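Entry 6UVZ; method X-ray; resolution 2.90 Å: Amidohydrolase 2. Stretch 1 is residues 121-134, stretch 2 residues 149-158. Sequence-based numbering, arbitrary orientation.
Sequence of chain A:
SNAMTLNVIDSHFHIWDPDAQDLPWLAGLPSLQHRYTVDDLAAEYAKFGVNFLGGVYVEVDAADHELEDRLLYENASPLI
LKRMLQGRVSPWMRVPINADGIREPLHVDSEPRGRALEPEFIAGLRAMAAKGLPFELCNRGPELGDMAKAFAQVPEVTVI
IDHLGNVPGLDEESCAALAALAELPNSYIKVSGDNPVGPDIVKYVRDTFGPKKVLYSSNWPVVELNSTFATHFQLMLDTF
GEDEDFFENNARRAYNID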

# COMPACT_ATOMS: atom_id res chain seq x y z
N PHE A 121 -0.21 19.71 -6.27
CA PHE A 121 -0.11 18.26 -6.15
C PHE A 121 0.77 17.69 -7.25
O PHE A 121 1.58 16.78 -6.99
N ILE A 122 0.64 18.20 -8.47
CA ILE A 122 1.49 17.74 -9.57
C ILE A 122 2.94 18.15 -9.31
O ILE A 122 3.87 17.35 -9.48
N ALA A 123 3.16 19.40 -8.91
CA ALA A 123 4.51 19.86 -8.60
C ALA A 123 5.09 19.12 -7.41
O ALA A 123 6.30 18.89 -7.35
N GLY A 124 4.24 18.73 -6.45
CA GLY A 124 4.73 17.94 -5.33
C GLY A 124 5.18 16.55 -5.74
O GLY A 124 6.10 16.00 -5.13
N LEU A 125 4.54 15.97 -6.76
CA LEU A 125 4.97 14.67 -7.25
C LEU A 125 6.38 14.73 -7.83
O LEU A 125 7.18 13.82 -7.61
N ARG A 126 6.69 15.81 -8.56
CA ARG A 126 8.03 15.96 -9.12
C ARG A 126 9.07 16.12 -8.02
O ARG A 126 10.20 15.64 -8.15
N ALA A 127 8.71 16.81 -6.93
CA ALA A 127 9.65 16.99 -5.83
C ALA A 127 9.96 15.65 -5.15
O ALA A 127 11.12 15.36 -4.85
N MSE A 128 8.94 14.83 -4.92
CA MSE A 128 9.13 13.51 -4.34
C MSE A 128 9.93 12.61 -5.27
O MSE A 128 10.75 11.81 -4.83
N ALA A 129 9.67 12.75 -6.58
CA ALA A 129 10.39 11.95 -7.56
C ALA A 129 11.88 12.25 -7.54
O ALA A 129 12.71 11.34 -7.63
N ALA A 130 12.25 13.53 -7.42
CA ALA A 130 13.66 13.89 -7.37
C ALA A 130 14.31 13.49 -6.05
O ALA A 130 15.54 13.47 -5.96
N LYS A 131 13.51 13.17 -5.04
CA LYS A 131 14.01 12.76 -3.73
C LYS A 131 13.95 11.25 -3.52
O LYS A 131 14.36 10.77 -2.46
N GLY A 132 13.45 10.50 -4.49
CA GLY A 132 13.31 9.06 -4.32
C GLY A 132 12.19 8.66 -3.38
O GLY A 132 12.31 7.64 -2.70
N LEU A 133 11.11 9.44 -3.33
CA LEU A 133 10.00 9.17 -2.43
C LEU A 133 8.81 8.65 -3.22
O LEU A 133 8.18 9.43 -3.96
N PRO A 134 8.46 7.37 -3.11
CA PRO A 134 7.25 6.88 -3.77
C PRO A 134 6.00 7.44 -3.10
O PRO A 134 6.00 7.82 -1.93
N LYS A 149 -4.67 10.98 -14.98
CA LYS A 149 -4.15 12.19 -15.60
C LYS A 149 -3.10 12.87 -14.73
O LYS A 149 -2.18 13.51 -15.25
N ALA A 150 -3.21 12.73 -13.41
CA ALA A 150 -2.24 13.35 -12.51
C ALA A 150 -0.87 12.71 -12.66
O ALA A 150 0.13 13.40 -12.90
N PHE A 151 -0.80 11.38 -12.53
CA PHE A 151 0.47 10.68 -12.62
C PHE A 151 0.97 10.51 -14.05
O PHE A 151 2.12 10.12 -14.24
N ALA A 152 0.13 10.80 -15.05
CA ALA A 152 0.61 10.81 -16.42
C ALA A 152 1.53 11.99 -16.68
O ALA A 152 2.45 11.90 -17.49
N GLN A 153 1.29 13.12 -16.00
CA GLN A 153 2.16 14.28 -16.13
C GLN A 153 3.49 14.08 -15.41
O GLN A 153 4.48 14.72 -15.77
N VAL A 154 3.53 13.21 -14.40
CA VAL A 154 4.75 12.93 -13.66
C VAL A 154 5.07 11.45 -13.78
O VAL A 154 4.82 10.68 -12.83
N PRO A 155 5.60 10.98 -14.91
CA PRO A 155 5.94 9.56 -15.03
C PRO A 155 7.17 9.15 -14.23
O PRO A 155 7.40 7.94 -14.08
N GLU A 156 7.94 10.10 -13.72
CA GLU A 156 9.16 9.78 -12.99
C GLU A 156 8.93 9.51 -11.51
O GLU A 156 9.87 9.09 -10.82
N VAL A 157 7.72 9.72 -11.00
CA VAL A 157 7.40 9.42 -9.61
C VAL A 157 6.86 8.00 -9.54
O VAL A 157 6.15 7.53 -10.44
N THR A 158 7.21 7.29 -8.47
CA THR A 158 6.73 5.93 -8.24
C THR A 158 5.41 6.00 -7.49
O THR A 158 5.35 6.47 -6.35

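The one hydrogen bond that joins these two stretches of Amidohydrolase 2 runs from a side chain to a backbone carbonyl: Arg-126 NH1 donates to Gln-153 O at 3.1 Å. This illustrates a general principle, that a long side chain rooted at the margin of an apolar contact can turn its charged end back over it. The CA-to-CB bond of Arg-126 points sideways, but an m chi1 followed by t chi2 and chi3 carries the guanidinium to its partners. Gln-153 O lies at the edge of that group, near its plane, as does Glu-156 OE2, which forms a long salt bridge with Arg-126 NH1 at 3.9 Å; Val-154 CG2 covers one face. Glu-156 (chi1 p, chi2 m) also starts sideways and approaches with its end.

Alongside these polar contacts, successive turns of the first helix supply Ile-122, Leu-125 and Ala-129, all pointing toward the second stretch. Ile-122 (m, m) places CD1 3.8 Å from Ala-150 CB and CG2 3.7 Å from Val-154 CG2. Leu-125 (m, t) reaches in two directions: its CD2 lies 3.6 Å from Phe-151 CE1, while its CB sits 3.8 Å from Val-154 CG2. Phe-151, with chi1 m, leaves its backbone pointing away, yet its ring returns to the contact. Val-154 adopts t and Val-157 p, both directed inward.

The small side chain of Ala-129 accompanies a close backbone approach, with its CA 4.4 Å from Val-157 CA; Ala-129 CB lies 3.8 Å from Val-157 CB. Beyond the helix, Pro-134 CB meets Thr-158 CB at 3.9 Å, the threonine chi1 being m. The CA-to-CB bond of Gln-153 (chi1 m, chi2 t) points toward the first stretch, but its NE2 bonds back to Lys-149 O at 3.3 Å.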

# COMPACT_ATOMS: atom_id res chain seq x y z
CB PHE A 121 -1.51 17.64 -6.20
CG PHE A 121 -1.53 16.17 -5.90
CD1 PHE A 121 -1.60 15.71 -4.60
CD2 PHE A 121 -1.49 15.24 -6.93
CE1 PHE A 121 -1.62 14.35 -4.32
CE2 PHE A 121 -1.51 13.88 -6.66
CZ PHE A 121 -1.57 13.44 -5.36
CB ILE A 122 0.98 18.30 -10.91
CG1 ILE A 122 -0.49 17.94 -11.11
CG2 ILE A 122 1.82 17.76 -12.06
CD1 ILE A 122 -0.77 16.46 -11.12
CB ALA A 123 4.51 21.37 -8.34
CB LEU A 125 3.98 14.15 -8.30
CG LEU A 125 2.56 13.83 -7.84
CD1 LEU A 125 1.63 13.67 -9.03
CD2 LEU A 125 2.53 12.58 -6.98
CB ARG A 126 8.07 17.14 -10.07
CG ARG A 126 6.94 17.18 -11.08
CD ARG A 126 7.16 18.27 -12.12
NE ARG A 126 5.93 18.63 -12.82
CZ ARG A 126 5.44 17.97 -13.86
NH1 ARG A 126 6.07 16.90 -14.32
NH2 ARG A 126 4.31 18.37 -14.43
CB ALA A 127 9.08 17.98 -4.81
CB MSE A 128 7.78 12.87 -4.01
CG MSE A 128 7.04 13.52 -2.87
SE MSE A 128 5.36 12.63 -2.46
CE MSE A 128 4.35 13.16 -4.04
CB ALA A 129 9.81 12.19 -8.96
CB ALA A 130 13.83 15.39 -7.61
CB LYS A 131 13.22 13.47 -2.62
CG LYS A 131 13.53 14.95 -2.48
CD LYS A 131 14.86 15.17 -1.78
CE LYS A 131 15.08 16.63 -1.44
NZ LYS A 131 15.15 17.49 -2.66
CB LEU A 133 9.62 10.43 -1.66
CG LEU A 133 10.68 11.01 -0.72
CD1 LEU A 133 10.20 12.33 -0.12
CD2 LEU A 133 11.02 10.02 0.38
CB PRO A 134 7.33 5.36 -3.60
CG PRO A 134 8.77 5.08 -3.25
CD PRO A 134 9.23 6.29 -2.49
CB LYS A 149 -5.29 13.17 -15.90
CG LYS A 149 -6.25 12.68 -16.97
CD LYS A 149 -7.70 12.95 -16.57
CE LYS A 149 -7.91 14.41 -16.21
NZ LYS A 149 -9.30 14.66 -15.73
CB ALA A 150 -2.73 13.26 -11.07
CB PHE A 151 0.36 9.31 -11.94
CG PHE A 151 0.10 9.39 -10.46
CD1 PHE A 151 1.15 9.59 -9.57
CD2 PHE A 151 -1.18 9.28 -9.96
CE1 PHE A 151 0.91 9.67 -8.21
CE2 PHE A 151 -1.43 9.36 -8.61
CZ PHE A 151 -0.38 9.55 -7.73
CB ALA A 152 -0.56 10.82 -17.40
CB GLN A 153 1.46 15.53 -15.59
CG GLN A 153 0.05 15.73 -16.12
CD GLN A 153 -0.63 16.93 -15.50
OE1 GLN A 153 -0.02 17.97 -15.28
NE2 GLN A 153 -1.92 16.78 -15.21
CB VAL A 154 4.63 13.36 -12.19
CG1 VAL A 154 5.99 13.35 -11.51
CG2 VAL A 154 3.98 14.73 -12.08
CB PRO A 155 6.18 9.38 -16.54
CG PRO A 155 6.63 10.72 -16.99
CD PRO A 155 5.87 11.72 -16.16
CB GLU A 156 10.19 10.91 -13.14
CG GLU A 156 9.75 12.25 -12.57
CD GLU A 156 8.91 13.07 -13.54
OE1 GLU A 156 8.52 12.53 -14.59
OE2 GLU A 156 8.65 14.25 -13.24
CB VAL A 157 6.41 10.44 -9.03
CG1 VAL A 157 5.03 10.31 -9.68
CG2 VAL A 157 6.30 10.29 -7.52
CB THR A 158 7.76 5.12 -7.45
OG1 THR A 158 8.97 5.01 -8.21
CG2 THR A 158 7.22 3.73 -7.16